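PDB 1WEK: hypothetical protein TT1465 from Thermus thermophilus, which is of unknown function but belongs to the SLOG clan, with a Rossmann-like parallel alpha/beta fold. Local coordinates for residues V37-V42 with G69-T74; V133-P139 with F163-D169. One frame throughout, in Å; residues are numbered along the deposited sequence.

Contact 1: residues V37-V42 with G69-T74; sequences VPLVSV and GFGVVT
Strands 39-42 and 71-74 are the two parallel strands of a beta-alpha-beta unit in a Rossmann-like sheet, joined through helix 53-68. Their axes approach to 4.7 Å at a crossing angle of -35°, in register L39-G71, V40-V72, S41-V73. G69 ends the helix in a Schellman motif; its phi of 104° suits glycine. F70 (chi1 m) lays its ring beside P38 and V40, with CD2 3.7 Å from P38 CB and 3.6 Å from V40 CG2. G71 donates N to P38 O (3.0 Å) and receives V40 N on its O (3.0 Å); a CB here would clash with V37 CG2 and crowd L39 CD2, so glycine fits. V72, beta-branched, points to the V40 face, where helix 53-68 packs through L65. V73 (t) occupies the other face, CG2 4.0 Å from L39 CB, and its N reaches V40 O at 3.0 Å. T74 (p) turns OG1 to N85 and G76, beyond the strand pair. The ladder's last rung runs from V42 N to V73 O, 3.0 Å.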
loop_
_atom_site.group_PDB
_atom_site.type_symbol
_atom_site.label_atom_id
_atom_site.label_comp_id
_atom_site.label_asym_id
_atom_site.label_seq_id
_atom_site.Cartn_x
_atom_site.Cartn_y
_atom_site.Cartn_z
ATOM N N VAL A 37 -9.176 28.980 -1.470
ATOM C CA VAL A 37 -9.513 30.035 -0.539
ATOM C C VAL A 37 -9.083 29.547 0.833
ATOM O O VAL A 37 -9.029 28.338 1.089
ATOM C CB VAL A 37 -11.022 30.315 -0.526
ATOM C CG1 VAL A 37 -11.448 30.885 -1.877
ATOM C CG2 VAL A 37 -11.789 29.030 -0.229
ATOM N N PRO A 38 -8.730 30.479 1.728
ATOM C CA PRO A 38 -8.313 30.102 3.077
ATOM C C PRO A 38 -9.539 29.430 3.695
ATOM O O PRO A 38 -10.667 29.905 3.507
ATOM C CB PRO A 38 -7.992 31.445 3.717
ATOM C CG PRO A 38 -7.583 32.276 2.556
ATOM C CD PRO A 38 -8.612 31.931 1.537
ATOM N N LEU A 39 -9.327 28.324 4.398
ATOM C CA LEU A 39 -10.437 27.601 4.989
ATOM C C LEU A 39 -10.517 27.761 6.502
ATOM O O LEU A 39 -9.520 27.613 7.218
ATOM C CB LEU A 39 -10.339 26.117 4.629
ATOM C CG LEU A 39 -10.344 25.798 3.130
ATOM C CD1 LEU A 39 -10.029 24.342 2.916
ATOM C CD2 LEU A 39 -11.693 26.140 2.543
ATOM N N VAL A 40 -11.727 28.068 6.959
ATOM C CA VAL A 40 -12.030 28.264 8.361
ATOM C C VAL A 40 -12.956 27.153 8.858
ATOM O O VAL A 40 -14.039 26.936 8.302
ATOM C CB VAL A 40 -12.724 29.621 8.568
ATOM C CG1 VAL A 40 -13.195 29.751 10.007
ATOM C CG2 VAL A 40 -11.761 30.755 8.211
ATOM N N SER A 41 -12.522 26.441 9.892
ATOM C CA SER A 41 -13.330 25.366 10.457
ATOM C C SER A 41 -14.303 25.984 11.436
ATOM O O SER A 41 -13.916 26.799 12.271
ATOM C CB SER A 41 -12.440 24.347 11.147
ATOM O OG SER A 41 -11.806 23.555 10.165
ATOM N N VAL A 42 -15.571 25.611 11.312
ATOM C CA VAL A 42 -16.626 26.165 12.149
ATOM C C VAL A 42 -17.461 25.063 12.795
ATOM O O VAL A 42 -17.831 24.085 12.156
ATOM C CB VAL A 42 -17.521 27.087 11.299
ATOM C CG1 VAL A 42 -18.515 27.831 12.177
ATOM C CG2 VAL A 42 -16.647 28.069 10.542
ATOM N N GLY A 69 -14.046 36.541 1.974
ATOM C CA GLY A 69 -13.205 35.722 1.130
ATOM C C GLY A 69 -12.775 34.366 1.667
ATOM O O GLY A 69 -11.904 33.734 1.073
ATOM N N PHE A 70 -13.347 33.914 2.781
ATOM C CA PHE A 70 -12.989 32.592 3.318
ATOM C C PHE A 70 -14.000 31.528 2.899
ATOM O O PHE A 70 -15.148 31.833 2.547
ATOM C CB PHE A 70 -12.948 32.585 4.853
ATOM C CG PHE A 70 -11.953 33.522 5.447
ATOM C CD1 PHE A 70 -12.314 34.825 5.765
ATOM C CD2 PHE A 70 -10.645 33.113 5.660
ATOM C CE1 PHE A 70 -11.393 35.707 6.286
ATOM C CE2 PHE A 70 -9.703 33.990 6.180
ATOM C CZ PHE A 70 -10.073 35.289 6.496
ATOM N N GLY A 71 -13.557 30.277 2.930
ATOM C CA GLY A 71 -14.441 29.167 2.647
ATOM C C GLY A 71 -14.714 28.579 4.029
ATOM O O GLY A 71 -13.844 28.629 4.902
ATOM N N VAL A 72 -15.913 28.063 4.267
ATOM C CA VAL A 72 -16.195 27.475 5.566
ATOM C C VAL A 72 -16.229 25.963 5.444
ATOM O O VAL A 72 -16.668 25.417 4.422
ATOM C CB VAL A 72 -17.542 27.962 6.160
ATOM C CG1 VAL A 72 -17.499 29.458 6.367
ATOM C CG2 VAL A 72 -18.700 27.576 5.254
ATOM N N VAL A 73 -15.729 25.299 6.480
ATOM C CA VAL A 73 -15.705 23.846 6.549
ATOM C C VAL A 73 -16.431 23.458 7.835
ATOM O O VAL A 73 -16.045 23.898 8.924
ATOM C CB VAL A 73 -14.265 23.314 6.603
ATOM C CG1 VAL A 73 -14.274 21.800 6.605
ATOM C CG2 VAL A 73 -13.473 23.833 5.416
ATOM N N THR A 74 -17.500 22.674 7.703
ATOM C CA THR A 74 -18.286 22.230 8.849
ATOM C C THR A 74 -18.464 20.717 8.745
ATOM O O THR A 74 -17.985 20.091 7.794
ATOM C CB THR A 74 -19.702 22.839 8.861
ATOM O OG1 THR A 74 -20.497 22.206 7.847
ATOM C CG2 THR A 74 -19.664 24.315 8.623
#

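Contact 2: residues V133-P139 with F163-D169; sequences VGFVFLP and FPVFLLD
Parallel strands 134-137 and 165-168 lie side by side, 4.7 Å apart at closest approach and crossing at -16°, as the two strands of a beta-alpha-beta unit whose connection is helix 142-156. The register is F135-V165, V136-F166, F137-L167. Four backbone hydrogen bonds form the ladder: F135 N to P164 O (3.0 Å), F166 N to F135 O (2.9 Å), F137 N to F166 O (2.8 Å) and L168 N to F137 O (2.8 Å). F135 and F137 thus spend both N and O on this neighbour, whereas the backbone of V136 bonds to S41 and F43 on the other side. P164, with no amide hydrogen, can still accept through its O at the start of the ladder.

F135 and F137 (both m) share a face with V165 and L167: F135 CD1 is 4.1 Å from V165 CG2, F137 CB 3.8 Å from L167 CD2. On the V136-F166 face, helix 203-211 covers both residues through V206. L168 (m, t) brings CD1 to 3.8 Å from V136 CG1 and 3.6 Å from L138 CD2. Past the ladder, L168 O accepts from W173 NE1, and OD1 of D169, the N-cap of helix 170-185, accepts from Y172 N; its carboxylate suits exposed amides at a helix start. The backbone ladder meets the polar groups facing across the pair, so side chains on both faces can be large and apolar.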
loop_
_atom_site.group_PDB
_atom_site.type_symbol
_atom_site.label_atom_id
_atom_site.label_comp_id
_atom_site.label_asym_id
_atom_site.label_seq_id
_atom_site.Cartn_x
_atom_site.Cartn_y
_atom_site.Cartn_z
ATOM N N VAL A 133 -7.128 27.849 8.872
ATOM C CA VAL A 133 -6.439 29.085 9.197
ATOM C C VAL A 133 -7.119 29.655 10.434
ATOM O O VAL A 133 -6.783 30.748 10.897
ATOM C CB VAL A 133 -6.538 30.125 8.044
ATOM C CG1 VAL A 133 -5.816 29.616 6.806
ATOM C CG2 VAL A 133 -7.994 30.397 7.714
ATOM N N GLY A 134 -8.082 28.905 10.964
ATOM C CA GLY A 134 -8.814 29.341 12.151
ATOM C C GLY A 134 -9.933 28.381 12.561
ATOM O O GLY A 134 -10.328 27.518 11.778
ATOM N N PHE A 135 -10.437 28.531 13.786
ATOM C CA PHE A 135 -11.509 27.690 14.319
ATOM C C PHE A 135 -12.503 28.541 15.104
ATOM O O PHE A 135 -12.109 29.330 15.967
ATOM C CB PHE A 135 -10.960 26.613 15.274
ATOM C CG PHE A 135 -9.881 25.778 14.682
ATOM C CD1 PHE A 135 -8.552 26.215 14.709
ATOM C CD2 PHE A 135 -10.186 24.584 14.044
ATOM C CE1 PHE A 135 -7.545 25.471 14.101
ATOM C CE2 PHE A 135 -9.187 23.827 13.428
ATOM C CZ PHE A 135 -7.866 24.270 13.454
ATOM N N VAL A 136 -13.787 28.370 14.803
ATOM C CA VAL A 136 -14.845 29.095 15.496
ATOM C C VAL A 136 -15.807 28.091 16.156
ATOM O O VAL A 136 -16.394 27.232 15.495
ATOM C CB VAL A 136 -15.654 29.991 14.530
ATOM C CG1 VAL A 136 -16.554 30.939 15.331
ATOM C CG2 VAL A 136 -14.696 30.803 13.627
ATOM N N PHE A 137 -15.975 28.206 17.462
ATOM C CA PHE A 137 -16.886 27.306 18.168
ATOM C C PHE A 137 -18.156 28.019 18.646
ATOM O O PHE A 137 -18.103 28.904 19.501
ATOM C CB PHE A 137 -16.142 26.640 19.328
ATOM C CG PHE A 137 -14.993 25.772 18.868
ATOM C CD1 PHE A 137 -13.751 26.329 18.591
ATOM C CD2 PHE A 137 -15.192 24.427 18.597
ATOM C CE1 PHE A 137 -12.720 25.561 18.037
ATOM C CE2 PHE A 137 -14.161 23.641 18.039
ATOM C CZ PHE A 137 -12.922 24.218 17.756
ATOM N N LEU A 138 -19.297 27.643 18.065
ATOM C CA LEU A 138 -20.575 28.237 18.456
ATOM C C LEU A 138 -21.237 27.312 19.477
ATOM O O LEU A 138 -20.802 26.172 19.651
ATOM C CB LEU A 138 -21.476 28.408 17.218
ATOM C CG LEU A 138 -21.046 29.488 16.219
ATOM C CD1 LEU A 138 -21.166 28.979 14.777
ATOM C CD2 LEU A 138 -21.901 30.722 16.425
ATOM N N PRO A 139 -22.255 27.799 20.214
ATOM C CA PRO A 139 -22.878 26.879 21.175
ATOM C C PRO A 139 -23.139 25.535 20.496
ATOM O O PRO A 139 -23.600 25.483 19.337
ATOM C CB PRO A 139 -24.167 27.598 21.545
ATOM C CG PRO A 139 -23.714 29.042 21.593
ATOM C CD PRO A 139 -22.789 29.167 20.372
ATOM N N PHE A 163 -3.116 28.875 15.020
ATOM C CA PHE A 163 -4.110 29.699 14.350
ATOM C C PHE A 163 -5.142 30.187 15.358
ATOM O O PHE A 163 -5.257 29.636 16.441
ATOM C CB PHE A 163 -4.789 28.913 13.235
ATOM C CG PHE A 163 -3.855 28.508 12.131
ATOM C CD1 PHE A 163 -3.279 27.240 12.119
ATOM C CD2 PHE A 163 -3.549 29.394 11.101
ATOM C CE1 PHE A 163 -2.409 26.853 11.091
ATOM C CE2 PHE A 163 -2.684 29.020 10.070
ATOM C CZ PHE A 163 -2.114 27.743 10.067
ATOM N N PRO A 164 -5.909 31.232 15.015
ATOM C CA PRO A 164 -6.915 31.750 15.947
ATOM C C PRO A 164 -8.024 30.759 16.335
ATOM O O PRO A 164 -8.513 29.993 15.505
ATOM C CB PRO A 164 -7.493 32.961 15.211
ATOM C CG PRO A 164 -6.468 33.302 14.182
ATOM C CD PRO A 164 -5.922 31.986 13.751
ATOM N N VAL A 165 -8.405 30.779 17.610
ATOM C CA VAL A 165 -9.498 29.941 18.106
ATOM C C VAL A 165 -10.495 30.870 18.800
ATOM O O VAL A 165 -10.133 31.629 19.700
ATOM C CB VAL A 165 -9.032 28.886 19.119
ATOM C CG1 VAL A 165 -10.252 28.204 19.728
ATOM C CG2 VAL A 165 -8.139 27.851 18.447
ATOM N N PHE A 166 -11.748 30.834 18.363
ATOM C CA PHE A 166 -12.765 31.675 18.970
ATOM C C PHE A 166 -13.950 30.876 19.504
ATOM O O PHE A 166 -14.304 29.839 18.955
ATOM C CB PHE A 166 -13.291 32.687 17.949
ATOM C CG PHE A 166 -12.269 33.676 17.496
ATOM C CD1 PHE A 166 -11.433 33.389 16.429
ATOM C CD2 PHE A 166 -12.147 34.903 18.134
ATOM C CE1 PHE A 166 -10.494 34.312 16.004
ATOM C CE2 PHE A 166 -11.214 35.828 17.719
ATOM C CZ PHE A 166 -10.389 35.530 16.652
ATOM N N LEU A 167 -14.553 31.369 20.582
ATOM C CA LEU A 167 -15.738 30.746 21.157
ATOM C C LEU A 167 -16.786 31.837 21.107
ATOM O O LEU A 167 -16.633 32.878 21.744
ATOM C CB LEU A 167 -15.527 30.346 22.615
ATOM C CG LEU A 167 -14.301 29.527 23.013
ATOM C CD1 LEU A 167 -14.565 28.946 24.378
ATOM C CD2 LEU A 167 -14.023 28.399 22.006
ATOM N N LEU A 168 -17.837 31.617 20.332
ATOM C CA LEU A 168 -18.895 32.601 20.229
ATOM C C LEU A 168 -19.984 32.370 21.255
ATOM O O LEU A 168 -20.439 31.238 21.455
ATOM C CB LEU A 168 -19.497 32.599 18.821
ATOM C CG LEU A 168 -18.781 33.514 17.829
ATOM C CD1 LEU A 168 -19.349 33.318 16.424
ATOM C CD2 LEU A 168 -18.946 34.963 18.294
ATOM N N ASP A 169 -20.397 33.467 21.886
ATOM C CA ASP A 169 -21.444 33.500 22.907
ATOM C C ASP A 169 -20.872 33.238 24.301
ATOM O O ASP A 169 -20.897 32.113 24.798
ATOM C CB ASP A 169 -22.553 32.495 22.595
ATOM C CG ASP A 169 -23.733 32.644 23.532
ATOM O OD1 ASP A 169 -23.499 32.958 24.732
ATOM O OD2 ASP A 169 -24.890 32.449 23.081
#

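From the N terminus, the chain lays down strand 39-43, passes through helix 53-68 and returns at 71-74, where contact 1 closes its loop. Only after strands 95-100 and 114-118 have extended the sheet beyond 71-74 does it come back along 132-137, on the other side of strand 39-43; helix 142-156 then leads to 165-168 and contact 2. The two closures are in series and neither nest nor cross. Their centres lie 12 Å apart, yet they share a sheet: L39 O meets V133 N at 2.9 Å and S41 O meets V136 N at 3.0 Å, both probable hydrogen bonds, so the halves join through neighbouring strands 39-43 and 132-137.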